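Local structure of F420-dependent methylenetetrahydromethanopterin dehydrogenase (Methanopyrus kandleri, 1QV9) at the interface of chains A and B. The protein catalyses the reversible, coenzyme F420-dependent reduction of methenyl-tetrahydromethanopterin to methylene-tetrahydromethanopterin, a step of methanogenesis from carbon dioxide. Sequence-based numbering; all coordinates share one arbitrary frame. Chains: chain A/B, F420-dependent methylenetetrahydromethanopterin dehydrogenase.

The interface of chains A and B. Residues chain A 185, 198, 201, 204-205; chain B 232, 235-236, 239.
A:Val201 lays its CG1 methyl over the peptide link between B:Ala235 and B:Ser236, 3.4 Å from N of B:Ser236, an example of two helices packing closely where one of them carries small residues. The methyl CB of B:Ala235 lies 3.6 Å from the same CG1. This methyl also meets the aliphatic part of B:Glu239, with CG of that residue 3.5 Å away. With CG1 anti to the backbone N (chi1 164°) and CG2 beside it, the two methyls divide the partner helix between them: CG1 takes B:Ala235, B:Ser236 and B:Glu239, while CG2 points towards the start of that helix and rests on B:Pro232, 3.8 Å from its CA. An alanine here would probably leave a gap over the B:Ala235–B:Ser236 backbone and deprive B:Pro232 and B:Glu239 of their valine neighbour.

Flanking contacts continue along helix 197-223. CB of B:Ser236 sits 3.6 Å from the carbonyl O of A:Val201, and A:Ala205 sets its CB 3.6 Å from the carbonyl O of B:Ser236, with CB of B:Glu239 also beside it. The selenium SE of the selenomethionine A:Met204 lies 3.9 Å from CB of B:Pro232, and the two side chains cross obliquely. A bend at chi3 (50°) then brings the terminal methyl CE to 4.0 Å from the carbonyl O of B:Pro232. No polar pair bonds across the patch, so shape and apolar packing carry the contact. With its two-fold twin, this patch helps join helices 197-223 and 227-257 of the two subunits within the homohexamer, a trimer of dimers.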
# COMPACT_ATOMS: atom_id res chain seq x y z
N ARG A 185 -4.72 7.73 24.22
CA ARG A 185 -3.42 7.67 23.59
C ARG A 185 -2.26 7.57 24.58
O ARG A 185 -1.37 6.72 24.44
CB ARG A 185 -3.27 8.92 22.70
CG ARG A 185 -1.94 9.02 22.00
CD ARG A 185 -1.21 10.29 22.32
NE ARG A 185 -1.98 11.52 22.12
CZ ARG A 185 -1.66 12.65 22.74
NH1 ARG A 185 -2.36 13.76 22.55
NH2 ARG A 185 -0.66 12.66 23.60
N TYR A 198 8.74 2.70 17.33
CA TYR A 198 7.90 3.30 16.27
C TYR A 198 6.55 2.59 16.25
O TYR A 198 5.54 3.20 15.90
CB TYR A 198 8.61 3.25 14.93
CG TYR A 198 9.84 4.13 14.96
CD1 TYR A 198 9.71 5.52 14.84
CD2 TYR A 198 11.11 3.59 15.17
CE1 TYR A 198 10.86 6.36 14.96
CE2 TYR A 198 12.25 4.44 15.28
CZ TYR A 198 12.11 5.79 15.18
OH TYR A 198 13.23 6.57 15.31
N VAL A 201 4.60 4.45 18.82
CA VAL A 201 4.26 5.78 18.35
C VAL A 201 3.16 5.74 17.29
O VAL A 201 2.24 6.60 17.27
CB VAL A 201 5.55 6.47 17.85
CG1 VAL A 201 5.23 7.66 17.01
CG2 VAL A 201 6.38 6.88 19.10
N MSE A 204 -0.04 5.10 19.13
CA MSE A 204 -0.51 6.31 19.78
C MSE A 204 -1.19 7.20 18.75
O MSE A 204 -2.26 7.73 19.03
CB MSE A 204 0.66 7.05 20.44
CG MSE A 204 1.19 6.23 21.62
SE MSE A 204 2.86 7.03 22.34
CE MSE A 204 2.24 8.80 22.51
N ALA A 205 -0.57 7.37 17.58
CA ALA A 205 -1.21 8.17 16.52
C ALA A 205 -2.59 7.55 16.19
O ALA A 205 -3.56 8.26 15.95
CB ALA A 205 -0.36 8.20 15.27
N PRO B 232 7.97 10.26 22.54
CA PRO B 232 6.96 9.48 21.79
C PRO B 232 5.79 10.38 21.38
O PRO B 232 5.21 10.21 20.27
CB PRO B 232 6.47 8.45 22.81
CG PRO B 232 7.65 8.21 23.67
CD PRO B 232 8.41 9.53 23.76
N ALA B 235 6.68 12.38 18.27
CA ALA B 235 6.80 11.52 17.12
C ALA B 235 5.43 11.04 16.64
O ALA B 235 5.26 10.81 15.43
CB ALA B 235 7.67 10.31 17.44
N SER B 236 4.46 10.88 17.56
CA SER B 236 3.13 10.39 17.15
C SER B 236 2.44 11.50 16.33
O SER B 236 1.66 11.23 15.43
CB SER B 236 2.28 9.98 18.38
OG SER B 236 1.79 11.10 19.13
N GLU B 239 3.69 10.90 12.85
CA GLU B 239 3.08 9.74 12.20
C GLU B 239 1.66 10.12 11.75
O GLU B 239 1.20 9.63 10.70
CB GLU B 239 3.00 8.54 13.16
CG GLU B 239 4.36 7.96 13.59
CD GLU B 239 5.11 7.25 12.50
OE1 GLU B 239 6.35 7.09 12.66
OE2 GLU B 239 4.48 6.84 11.51